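Local coordinates for chalcone-flavanone isomerase family protein (Arabidopsis thaliana, PDB 4DOO), which binds fatty acids in plastids, preferring saturated ones, through a chalcone-isomerase-like domain, and may take part in alpha-linolenic acid metabolism, at residues S21-R30 with D41-C51; M77-M87 with R175-E184. All coordinates share one frame; numbering follows the deposited sequence.

Interaction 1: residues S21-R30 with D41-C51; sequences SRRLLGVGLR and DVYAFGVYADC. With DAO (lauric acid), chain C; DAO (lauric acid), chain D.
Arg30 and Tyr43 face each other across a long antiparallel beta hairpin, strands 22-33 and 39-50 in the sheet of the chalcone-isomerase fold, where they bind the head of a lauric acid. CB of Arg30 stands over the Tyr43 ring, 3.5 Å from its centroid, in a CH-pi contact. With CG anti to the backbone N (chi1 -168°), CG also lies against CZ and OH of the tyrosine, and a bend at chi2 (-81°) turns the guanidinium past the ring, the two planes 63° apart. Arg30 NE makes a nearly straight hydrogen bond of 2.7 Å to the acid's O2, and Arg30 NH2 an equally straight one of 2.8 Å to its O1. Tyr43 OH donates to the same O2 at 2.6 Å, in the plane of its ring, so two side chains fix one oxygen; Ser110 OG adds a further bond to this acid. A second lauric acid runs its tail past the edge of the Tyr43 ring. Replacing Tyr43 by alanine would remove phenol and ring, which is likely to leave O2 without that donor and the aliphatic stem of Arg30 free to shift. The neighbouring Phe45 shares the first torsion of Tyr43, CG sitting between backbone N and carbonyl carbon, and this lays its ring over Gly28, where any CB would strike CZ. Two classic beta bulges interrupt the ladder: Leu25 and Gly26 both face Val47, while Val42 and Tyr43 both face Arg30. On the other side of the sheet, Leu24 CD1 rests over the Tyr48 ring, 3.8 Å from its centroid, and Tyr48 OH continues to Pro15 O. At the far end Asp50 N-caps the next helix through OD1 and Asp53 N, while one water joins Asp50 OD2, Arg22 NH2 and Ser21 OG.

Interaction 2: residues M77-M87 with R175-E184; sequences MDDLMEADIKM and RSILDLYIGE. With DAO (lauric acid), chain C.
Met81 enters helix 171-182 as a knob into a hole formed by Arg175, Leu178, Asp179 and Ile182, the central feature of a helix pair packed over the chalcone-isomerase sheet. The helices run roughly antiparallel, 141° between their directions, with axes 10.7 Å apart, a wide spacing bridged by long side chains. Packing is dense round the methionine's methyl. A bend at chi3 (68°) turns CE down onto the backbone of the opposite helix, 3.0 Å from Arg175 O and 3.7 Å from Leu178 CB. Behind it, Met87 SD reaches Leu178 CD1 at 3.9 Å, carrying the apolar contact down to the start of strand 87-93. Met77 works at the other end of its helix, its SD lying 3.1 Å from Ile182 O and its CE turned toward Glu184. The reverse side of helix 171-182 lines the fatty-acid pocket, Leu180 CD1 coming within 3.9 Å of lauric acid C2.

Toward solvent the contact opens into charge and water. Arg175 spans the two regimes: one face of its guanidinium lies on Met81 CB, Asp78 lies beside it, and Phe118 adds a cation-pi partner. The modelled approach of Asp78 OD1 to Arg175 NH2 is too short to be trusted in detail, although the pairing of opposite charges is plausible. Asp179 is only a long partner of Arg175; its OD1 is engaged by Arg114. At the exposed rim a water accepts from Arg175 NH2 at 2.9 Å and donates to both Asp78 OD2 and Glu82 OE1.

How the interactions relate
Interactions 1 and 2, their centres 13 Å apart, illustrate how one fold builds a pocket between a sheet and its covering helices. Both reach the same lauric acid: the hairpin supplies Arg30 and Tyr43 as donors, beside Ser110, and helix 171-182 brings Leu180 CD1 and the Tyr181 hydroxyl beside its first carbons. They join directly at the pocket, where Tyr43 OH and Tyr181 OH lie 2.7 Å apart, probably hydrogen-bonded, and Tyr181 also meets the Phe45 ring edge-to-face. A second junction lies away from the ligand: Lys86 O is 2.9 Å from Asp50 N, a probable hydrogen bond just before the chain enters strand 87-93, the neighbour of strand 39-50 in the sheet.

Interaction 1: residues S21-R30 with D41-C51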
loop_
_atom_site.group_PDB
_atom_site.type_symbol
_atom_site.label_atom_id
_atom_site.label_comp_id
_atom_site.label_asym_id
_atom_site.label_seq_id
_atom_site.Cartn_x
_atom_site.Cartn_y
_atom_site.Cartn_z
ATOM N N SER A 21 -15.466 3.263 -7.153
ATOM C CA SER A 21 -14.511 2.957 -8.212
ATOM C C SER A 21 -13.232 2.264 -7.738
ATOM O O SER A 21 -12.540 1.614 -8.524
ATOM C CB SER A 21 -14.152 4.247 -8.957
ATOM O OG SER A 21 -13.780 5.271 -8.047
ATOM N N ARG A 22 -12.924 2.401 -6.456
ATOM C CA ARG A 22 -11.717 1.801 -5.893
ATOM C C ARG A 22 -12.057 0.539 -5.115
ATOM O O ARG A 22 -12.633 0.610 -4.030
ATOM C CB ARG A 22 -11.033 2.815 -4.982
ATOM C CG ARG A 22 -9.573 2.534 -4.772
ATOM C CD ARG A 22 -8.846 3.794 -4.405
ATOM N NE ARG A 22 -9.115 4.850 -5.376
ATOM C CZ ARG A 22 -8.347 5.920 -5.539
ATOM N NH1 ARG A 22 -7.259 6.072 -4.793
ATOM N NH2 ARG A 22 -8.670 6.837 -6.443
ATOM N N ARG A 23 -11.687 -0.618 -5.659
ATOM C CA ARG A 23 -12.015 -1.884 -5.007
ATOM C C ARG A 23 -10.935 -2.473 -4.111
ATOM O O ARG A 23 -9.757 -2.491 -4.460
ATOM C CB ARG A 23 -12.384 -2.936 -6.052
ATOM C CG ARG A 23 -13.451 -2.494 -7.035
ATOM C CD ARG A 23 -14.756 -2.089 -6.360
ATOM N NE ARG A 23 -15.698 -1.526 -7.325
ATOM C CZ ARG A 23 -16.199 -2.196 -8.362
ATOM N NH1 ARG A 23 -15.857 -3.464 -8.569
ATOM N NH2 ARG A 23 -17.016 -1.588 -9.214
ATOM N N LEU A 24 -11.358 -2.976 -2.955
ATOM C CA LEU A 24 -10.438 -3.616 -2.019
ATOM C C LEU A 24 -10.049 -4.954 -2.638
ATOM O O LEU A 24 -10.918 -5.791 -2.925
ATOM C CB LEU A 24 -11.126 -3.860 -0.675
ATOM C CG LEU A 24 -10.299 -4.584 0.390
ATOM C CD1 LEU A 24 -9.070 -3.743 0.746
ATOM C CD2 LEU A 24 -11.169 -4.828 1.628
ATOM N N LEU A 25 -8.751 -5.161 -2.840
ATOM C CA LEU A 25 -8.268 -6.399 -3.443
ATOM C C LEU A 25 -7.482 -7.296 -2.489
ATOM O O LEU A 25 -7.329 -8.496 -2.727
ATOM C CB LEU A 25 -7.406 -6.075 -4.665
ATOM C CG LEU A 25 -8.063 -5.217 -5.751
ATOM C CD1 LEU A 25 -7.060 -4.970 -6.862
ATOM C CD2 LEU A 25 -9.306 -5.916 -6.300
ATOM N N GLY A 26 -6.976 -6.720 -1.410
ATOM C CA GLY A 26 -6.219 -7.518 -0.463
ATOM C C GLY A 26 -6.144 -6.874 0.904
ATOM O O GLY A 26 -6.108 -5.652 1.018
ATOM N N VAL A 27 -6.128 -7.704 1.941
ATOM C CA VAL A 27 -6.046 -7.221 3.315
ATOM C C VAL A 27 -4.954 -7.992 4.040
ATOM O O VAL A 27 -4.893 -9.216 3.952
ATOM C CB VAL A 27 -7.391 -7.421 4.046
ATOM C CG1 VAL A 27 -7.242 -7.079 5.529
ATOM C CG2 VAL A 27 -8.448 -6.540 3.408
ATOM N N GLY A 28 -4.095 -7.274 4.756
ATOM C CA GLY A 28 -3.016 -7.929 5.471
ATOM C C GLY A 28 -2.614 -7.249 6.767
ATOM O O GLY A 28 -3.252 -6.288 7.209
ATOM N N LEU A 29 -1.547 -7.761 7.376
ATOM C CA LEU A 29 -1.028 -7.223 8.627
ATOM C C LEU A 29 0.455 -6.908 8.491
ATOM O O LEU A 29 1.210 -7.677 7.891
ATOM C CB LEU A 29 -1.211 -8.234 9.767
ATOM C CG LEU A 29 -2.620 -8.647 10.192
ATOM C CD1 LEU A 29 -2.518 -9.624 11.360
ATOM C CD2 LEU A 29 -3.427 -7.419 10.598
ATOM N N ARG A 30 0.857 -5.767 9.040
ATOM C CA ARG A 30 2.250 -5.344 9.030
ATOM C C ARG A 30 2.713 -5.648 10.443
ATOM O O ARG A 30 2.216 -5.058 11.408
ATOM C CB ARG A 30 2.350 -3.841 8.746
ATOM C CG ARG A 30 3.748 -3.305 8.430
ATOM C CD ARG A 30 4.602 -3.040 9.666
ATOM N NE ARG A 30 5.727 -2.165 9.331
ATOM C CZ ARG A 30 6.979 -2.362 9.726
ATOM N NH1 ARG A 30 7.284 -3.410 10.480
ATOM N NH2 ARG A 30 7.930 -1.511 9.360
ATOM N N ASP A 41 1.749 -7.165 16.153
ATOM C CA ASP A 41 0.953 -6.762 14.997
ATOM C C ASP A 41 0.909 -5.246 15.112
ATOM O O ASP A 41 0.325 -4.717 16.059
ATOM C CB ASP A 41 -0.474 -7.312 15.077
ATOM C CG ASP A 41 -0.518 -8.829 15.153
ATOM O OD1 ASP A 41 0.202 -9.486 14.376
ATOM O OD2 ASP A 41 -1.283 -9.361 15.985
ATOM N N VAL A 42 1.522 -4.546 14.162
ATOM C CA VAL A 42 1.568 -3.088 14.216
ATOM C C VAL A 42 0.312 -2.437 13.659
ATOM O O VAL A 42 -0.289 -1.582 14.311
ATOM C CB VAL A 42 2.798 -2.549 13.474
ATOM C CG1 VAL A 42 2.908 -1.033 13.667
ATOM C CG2 VAL A 42 4.056 -3.233 14.010
ATOM N N TYR A 43 -0.078 -2.832 12.450
ATOM C CA TYR A 43 -1.286 -2.296 11.841
ATOM C C TYR A 43 -1.830 -3.229 10.769
ATOM O O TYR A 43 -1.110 -4.079 10.246
ATOM C CB TYR A 43 -1.041 -0.900 11.237
ATOM C CG TYR A 43 -0.022 -0.811 10.105
ATOM C CD1 TYR A 43 1.283 -0.380 10.347
ATOM C CD2 TYR A 43 -0.380 -1.111 8.788
ATOM C CE1 TYR A 43 2.205 -0.241 9.303
ATOM C CE2 TYR A 43 0.527 -0.980 7.743
ATOM C CZ TYR A 43 1.818 -0.539 8.005
ATOM O OH TYR A 43 2.707 -0.365 6.969
ATOM N N ALA A 44 -3.121 -3.089 10.481
ATOM C CA ALA A 44 -3.765 -3.879 9.445
ATOM C C ALA A 44 -3.847 -2.942 8.252
ATOM O O ALA A 44 -3.945 -1.726 8.426
ATOM C CB ALA A 44 -5.162 -4.287 9.873
ATOM N N PHE A 45 -3.785 -3.489 7.045
ATOM C CA PHE A 45 -3.875 -2.636 5.867
ATOM C C PHE A 45 -4.741 -3.263 4.788
ATOM O O PHE A 45 -4.919 -4.483 4.740
ATOM C CB PHE A 45 -2.470 -2.297 5.332
ATOM C CG PHE A 45 -1.678 -3.488 4.857
ATOM C CD1 PHE A 45 -1.835 -3.975 3.559
ATOM C CD2 PHE A 45 -0.767 -4.115 5.705
ATOM C CE1 PHE A 45 -1.092 -5.074 3.109
ATOM C CE2 PHE A 45 -0.021 -5.214 5.272
ATOM C CZ PHE A 45 -0.181 -5.696 3.972
ATOM N N GLY A 46 -5.315 -2.409 3.948
ATOM C CA GLY A 46 -6.158 -2.871 2.867
ATOM C C GLY A 46 -5.665 -2.190 1.610
ATOM O O GLY A 46 -5.422 -0.981 1.617
ATOM N N VAL A 47 -5.496 -2.956 0.539
ATOM C CA VAL A 47 -5.007 -2.400 -0.716
ATOM C C VAL A 47 -6.148 -2.294 -1.723
ATOM O O VAL A 47 -6.787 -3.296 -2.053
ATOM C CB VAL A 47 -3.889 -3.277 -1.316
ATOM C CG1 VAL A 47 -3.343 -2.625 -2.581
ATOM C CG2 VAL A 47 -2.771 -3.474 -0.294
ATOM N N TYR A 48 -6.387 -1.071 -2.200
ATOM C CA TYR A 48 -7.449 -0.776 -3.163
ATOM C C TYR A 48 -6.881 -0.335 -4.512
ATOM O O TYR A 48 -5.851 0.328 -4.565
ATOM C CB TYR A 48 -8.341 0.358 -2.653
ATOM C CG TYR A 48 -9.080 0.078 -1.370
ATOM C CD1 TYR A 48 -8.431 0.147 -0.134
ATOM C CD2 TYR A 48 -10.435 -0.234 -1.389
ATOM C CE1 TYR A 48 -9.116 -0.085 1.052
ATOM C CE2 TYR A 48 -11.134 -0.472 -0.206
ATOM C CZ TYR A 48 -10.468 -0.392 1.010
ATOM O OH TYR A 48 -11.152 -0.624 2.185
ATOM N N ALA A 49 -7.570 -0.691 -5.589
ATOM C CA ALA A 49 -7.146 -0.310 -6.936
ATOM C C ALA A 49 -8.366 0.112 -7.759
ATOM O O ALA A 49 -9.429 -0.494 -7.657
ATOM C CB ALA A 49 -6.431 -1.475 -7.613
ATOM N N ASP A 50 -8.205 1.157 -8.564
ATOM C CA ASP A 50 -9.289 1.652 -9.407
ATOM C C ASP A 50 -9.599 0.620 -10.486
ATOM O O ASP A 50 -8.716 0.211 -11.243
ATOM C CB ASP A 50 -8.891 2.986 -10.048
ATOM C CG ASP A 50 -9.963 3.532 -10.970
ATOM O OD1 ASP A 50 -10.067 3.059 -12.122
ATOM O OD2 ASP A 50 -10.715 4.427 -10.534
ATOM N N CYS A 51 -10.859 0.205 -10.550
ATOM C CA CYS A 51 -11.304 -0.803 -11.506
ATOM C C CYS A 51 -11.020 -0.479 -12.960
ATOM O O CYS A 51 -10.490 -1.315 -13.692
ATOM C CB CYS A 51 -12.805 -1.049 -11.342
ATOM S SG CYS A 51 -13.233 -1.779 -9.765
HETATM O O1 DAO C . 7.235 0.717 7.773
HETATM O O2 DAO C . 5.152 -0.003 7.778
HETATM C C1 DAO C . 6.065 0.723 7.320
HETATM C C2 DAO C . 5.737 1.660 6.179
HETATM C C3 DAO C . 4.813 2.763 6.667
HETATM C C4 DAO C . 4.615 3.836 5.587
HETATM C C5 DAO C . 3.464 4.776 5.951
HETATM C C6 DAO C . 3.912 5.852 6.937
HETATM C C7 DAO C . 2.747 6.362 7.769
HETATM C C8 DAO C . 3.264 7.057 9.020
HETATM C C9 DAO C . 2.126 7.435 9.950
HETATM C C10 DAO C . 2.659 8.202 11.156
HETATM C C11 DAO C . 1.604 9.163 11.694
HETATM C C12 DAO C . 2.048 9.762 13.011
HETATM O O1 DAO D . 8.922 -2.964 20.746
HETATM O O2 DAO D . 7.343 -1.449 20.982
HETATM C C1 DAO D . 7.998 -2.255 20.283
HETATM C C2 DAO D . 7.660 -2.382 18.814
HETATM C C3 DAO D . 8.340 -1.269 18.022
HETATM C C4 DAO D . 7.380 -0.654 17.011
HETATM C C5 DAO D . 7.782 -1.018 15.585
HETATM C C6 DAO D . 7.754 0.207 14.682
HETATM C C7 DAO D . 6.850 -0.018 13.474
HETATM C C8 DAO D . 6.219 1.292 13.024
HETATM C C9 DAO D . 5.775 1.230 11.566
HETATM C C10 DAO D . 4.315 1.661 11.431
HETATM C C11 DAO D . 4.188 2.957 10.641
HETATM C C12 DAO D . 2.771 3.490 10.702
HETATM O O HOH W 1 -10.957 5.376 -8.249
#

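Interaction 2: residues M77-M87 with R175-E184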
loop_
_atom_site.group_PDB
_atom_site.type_symbol
_atom_site.label_atom_id
_atom_site.label_comp_id
_atom_site.label_asym_id
_atom_site.label_seq_id
_atom_site.Cartn_x
_atom_site.Cartn_y
_atom_site.Cartn_z
ATOM N N MET A 77 2.845 -8.529 -11.775
ATOM C CA MET A 77 3.041 -7.706 -10.590
ATOM C C MET A 77 3.742 -6.382 -10.903
ATOM O O MET A 77 3.263 -5.318 -10.512
ATOM C CB MET A 77 3.828 -8.495 -9.537
ATOM C CG MET A 77 4.115 -7.717 -8.256
ATOM S SD MET A 77 4.795 -8.761 -6.953
ATOM C CE MET A 77 6.468 -8.985 -7.513
ATOM N N ASP A 78 4.861 -6.436 -11.617
ATOM C CA ASP A 78 5.586 -5.207 -11.943
ATOM C C ASP A 78 4.804 -4.327 -12.920
ATOM O O ASP A 78 4.891 -3.099 -12.860
ATOM C CB ASP A 78 6.960 -5.521 -12.540
ATOM C CG ASP A 78 7.889 -4.321 -12.511
ATOM O OD1 ASP A 78 8.447 -4.037 -11.432
ATOM O OD2 ASP A 78 8.051 -3.654 -13.553
ATOM N N ASP A 79 4.048 -4.942 -13.823
ATOM C CA ASP A 79 3.269 -4.157 -14.779
ATOM C C ASP A 79 2.205 -3.340 -14.044
ATOM O O ASP A 79 1.965 -2.176 -14.382
ATOM C CB ASP A 79 2.600 -5.054 -15.833
ATOM C CG ASP A 79 3.576 -5.556 -16.894
ATOM O OD1 ASP A 79 4.591 -4.877 -17.159
ATOM O OD2 ASP A 79 3.315 -6.626 -17.481
ATOM N N LEU A 80 1.572 -3.950 -13.042
ATOM C CA LEU A 80 0.546 -3.267 -12.253
ATOM C C LEU A 80 1.126 -2.088 -11.484
ATOM O O LEU A 80 0.579 -0.986 -11.521
ATOM C CB LEU A 80 -0.102 -4.222 -11.245
ATOM C CG LEU A 80 -1.163 -5.209 -11.728
ATOM C CD1 LEU A 80 -1.555 -6.124 -10.569
ATOM C CD2 LEU A 80 -2.382 -4.448 -12.253
ATOM N N MET A 81 2.229 -2.330 -10.782
ATOM C CA MET A 81 2.876 -1.296 -9.984
ATOM C C MET A 81 3.392 -0.111 -10.789
ATOM O O MET A 81 3.360 1.020 -10.315
ATOM C CB MET A 81 4.036 -1.884 -9.172
ATOM C CG MET A 81 3.639 -2.468 -7.824
ATOM S SD MET A 81 5.052 -2.810 -6.733
ATOM C CE MET A 81 5.601 -1.140 -6.367
ATOM N N GLU A 82 3.866 -0.367 -12.003
ATOM C CA GLU A 82 4.405 0.699 -12.837
ATOM C C GLU A 82 3.345 1.452 -13.641
ATOM O O GLU A 82 3.571 2.577 -14.077
ATOM C CB GLU A 82 5.479 0.126 -13.771
ATOM C CG GLU A 82 5.970 1.098 -14.835
ATOM C CD GLU A 82 7.366 0.766 -15.339
ATOM O OE1 GLU A 82 7.722 -0.430 -15.378
ATOM O OE2 GLU A 82 8.104 1.707 -15.707
ATOM N N ALA A 83 2.184 0.838 -13.820
ATOM C CA ALA A 83 1.111 1.462 -14.581
ATOM C C ALA A 83 0.490 2.648 -13.841
ATOM O O ALA A 83 0.598 2.765 -12.618
ATOM C CB ALA A 83 0.046 0.434 -14.896
ATOM N N ASP A 84 -0.151 3.537 -14.589
ATOM C CA ASP A 84 -0.791 4.688 -13.975
ATOM C C ASP A 84 -2.152 4.220 -13.482
ATOM O O ASP A 84 -3.180 4.449 -14.115
ATOM C CB ASP A 84 -0.939 5.829 -14.987
ATOM C CG ASP A 84 -1.484 7.100 -14.356
ATOM O OD1 ASP A 84 -1.260 7.309 -13.144
ATOM O OD2 ASP A 84 -2.120 7.898 -15.075
ATOM N N ILE A 85 -2.133 3.533 -12.347
ATOM C CA ILE A 85 -3.338 3.003 -11.737
ATOM C C ILE A 85 -3.532 3.661 -10.375
ATOM O O ILE A 85 -2.641 3.619 -9.526
ATOM C CB ILE A 85 -3.228 1.463 -11.550
ATOM C CG1 ILE A 85 -3.229 0.776 -12.919
ATOM C CG2 ILE A 85 -4.371 0.955 -10.676
ATOM C CD1 ILE A 85 -2.941 -0.722 -12.870
ATOM N N LYS A 86 -4.688 4.287 -10.186
ATOM C CA LYS A 86 -5.006 4.931 -8.921
ATOM C C LYS A 86 -5.196 3.842 -7.874
ATOM O O LYS A 86 -5.921 2.872 -8.097
ATOM C CB LYS A 86 -6.283 5.763 -9.047
ATOM C CG LYS A 86 -6.104 7.019 -9.893
ATOM C CD LYS A 86 -7.371 7.869 -9.939
ATOM C CE LYS A 86 -8.515 7.163 -10.645
ATOM N NZ LYS A 86 -8.175 6.845 -12.064
ATOM N N MET A 87 -4.535 4.007 -6.738
ATOM C CA MET A 87 -4.635 3.035 -5.668
ATOM C C MET A 87 -4.686 3.706 -4.309
ATOM O O MET A 87 -4.306 4.873 -4.153
ATOM C CB MET A 87 -3.433 2.094 -5.689
ATOM C CG MET A 87 -3.211 1.351 -6.991
ATOM S SD MET A 87 -1.863 0.178 -6.789
ATOM C CE MET A 87 -2.064 -0.839 -8.264
ATOM N N ARG A 175 6.196 4.261 -6.236
ATOM C CA ARG A 175 6.660 2.905 -6.500
ATOM C C ARG A 175 7.247 2.260 -5.248
ATOM O O ARG A 175 6.947 1.107 -4.930
ATOM C CB ARG A 175 7.727 2.943 -7.594
ATOM C CG ARG A 175 8.078 1.603 -8.180
ATOM C CD ARG A 175 6.908 1.041 -8.961
ATOM N NE ARG A 175 7.345 0.016 -9.899
ATOM C CZ ARG A 175 7.954 -1.111 -9.546
ATOM N NH1 ARG A 175 8.202 -1.374 -8.270
ATOM N NH2 ARG A 175 8.328 -1.969 -10.478
ATOM N N SER A 176 8.092 3.007 -4.545
ATOM C CA SER A 176 8.738 2.503 -3.338
ATOM C C SER A 176 7.749 2.109 -2.247
ATOM O O SER A 176 7.834 1.016 -1.684
ATOM C CB SER A 176 9.714 3.548 -2.793
ATOM O OG SER A 176 10.732 3.834 -3.737
ATOM N N ILE A 177 6.812 3.000 -1.947
ATOM C CA ILE A 177 5.824 2.718 -0.912
ATOM C C ILE A 177 4.961 1.513 -1.281
ATOM O O ILE A 177 4.805 0.592 -0.481
ATOM C CB ILE A 177 4.940 3.956 -0.648
ATOM C CG1 ILE A 177 5.795 5.058 -0.012
ATOM C CG2 ILE A 177 3.791 3.599 0.282
ATOM C CD1 ILE A 177 5.069 6.361 0.208
ATOM N N LEU A 178 4.411 1.514 -2.492
ATOM C CA LEU A 178 3.580 0.401 -2.941
ATOM C C LEU A 178 4.335 -0.919 -2.931
ATOM O O LEU A 178 3.748 -1.968 -2.683
ATOM C CB LEU A 178 3.051 0.654 -4.351
ATOM C CG LEU A 178 1.904 1.649 -4.509
ATOM C CD1 LEU A 178 1.587 1.825 -5.988
ATOM C CD2 LEU A 178 0.680 1.139 -3.756
ATOM N N ASP A 179 5.637 -0.872 -3.201
ATOM C CA ASP A 179 6.436 -2.096 -3.234
ATOM C C ASP A 179 6.465 -2.807 -1.887
ATOM O O ASP A 179 6.639 -4.024 -1.829
ATOM C CB ASP A 179 7.870 -1.797 -3.695
ATOM C CG ASP A 179 8.636 -3.060 -4.061
ATOM O OD1 ASP A 179 9.496 -3.501 -3.267
ATOM O OD2 ASP A 179 8.360 -3.620 -5.142
ATOM N N LEU A 180 6.291 -2.050 -0.806
ATOM C CA LEU A 180 6.298 -2.626 0.537
ATOM C C LEU A 180 5.102 -3.533 0.763
ATOM O O LEU A 180 5.162 -4.468 1.559
ATOM C CB LEU A 180 6.258 -1.517 1.597
ATOM C CG LEU A 180 7.477 -0.607 1.704
ATOM C CD1 LEU A 180 7.198 0.510 2.709
ATOM C CD2 LEU A 180 8.688 -1.435 2.128
ATOM N N TYR A 181 4.009 -3.237 0.069
ATOM C CA TYR A 181 2.775 -3.994 0.222
ATOM C C TYR A 181 2.489 -5.018 -0.878
ATOM O O TYR A 181 1.967 -6.099 -0.600
ATOM C CB TYR A 181 1.602 -3.009 0.323
ATOM C CG TYR A 181 1.755 -2.008 1.454
ATOM C CD1 TYR A 181 1.458 -2.361 2.773
ATOM C CD2 TYR A 181 2.238 -0.724 1.208
ATOM C CE1 TYR A 181 1.645 -1.456 3.823
ATOM C CE2 TYR A 181 2.430 0.189 2.245
ATOM C CZ TYR A 181 2.133 -0.183 3.547
ATOM O OH TYR A 181 2.335 0.722 4.567
ATOM N N ILE A 182 2.843 -4.689 -2.115
ATOM C CA ILE A 182 2.566 -5.580 -3.243
ATOM C C ILE A 182 3.795 -5.993 -4.057
ATOM O O ILE A 182 3.667 -6.507 -5.171
ATOM C CB ILE A 182 1.516 -4.912 -4.181
ATOM C CG1 ILE A 182 0.256 -4.587 -3.378
ATOM C CG2 ILE A 182 1.139 -5.836 -5.336
ATOM C CD1 ILE A 182 -0.385 -5.802 -2.730
ATOM N N GLY A 183 4.982 -5.801 -3.494
ATOM C CA GLY A 183 6.202 -6.154 -4.198
ATOM C C GLY A 183 6.733 -7.552 -3.923
ATOM O O GLY A 183 6.055 -8.385 -3.319
ATOM N N GLU A 184 7.962 -7.800 -4.364
ATOM C CA GLU A 184 8.606 -9.099 -4.197
ATOM C C GLU A 184 8.781 -9.537 -2.743
ATOM O O GLU A 184 8.666 -10.724 -2.424
ATOM C CB GLU A 184 9.971 -9.086 -4.891
ATOM C CG GLU A 184 10.689 -10.422 -4.885
ATOM C CD GLU A 184 9.851 -11.532 -5.488
ATOM O OE1 GLU A 184 9.268 -11.315 -6.574
ATOM O OE2 GLU A 184 9.779 -12.621 -4.877
HETATM O O1 DAO C . 7.235 0.717 7.773
HETATM O O2 DAO C . 5.152 -0.003 7.778
HETATM C C1 DAO C . 6.065 0.723 7.320
HETATM C C2 DAO C . 5.737 1.660 6.179
HETATM C C3 DAO C . 4.813 2.763 6.667
HETATM C C4 DAO C . 4.615 3.836 5.587
HETATM C C5 DAO C . 3.464 4.776 5.951
HETATM C C6 DAO C . 3.912 5.852 6.937
HETATM C C7 DAO C . 2.747 6.362 7.769
HETATM C C8 DAO C . 3.264 7.057 9.020
HETATM C C9 DAO C . 2.126 7.435 9.950
HETATM C C10 DAO C . 2.659 8.202 11.156
HETATM C C11 DAO C . 1.604 9.163 11.694
HETATM C C12 DAO C . 2.048 9.762 13.011
HETATM O O HOH W 2 9.230 -1.392 -13.185
#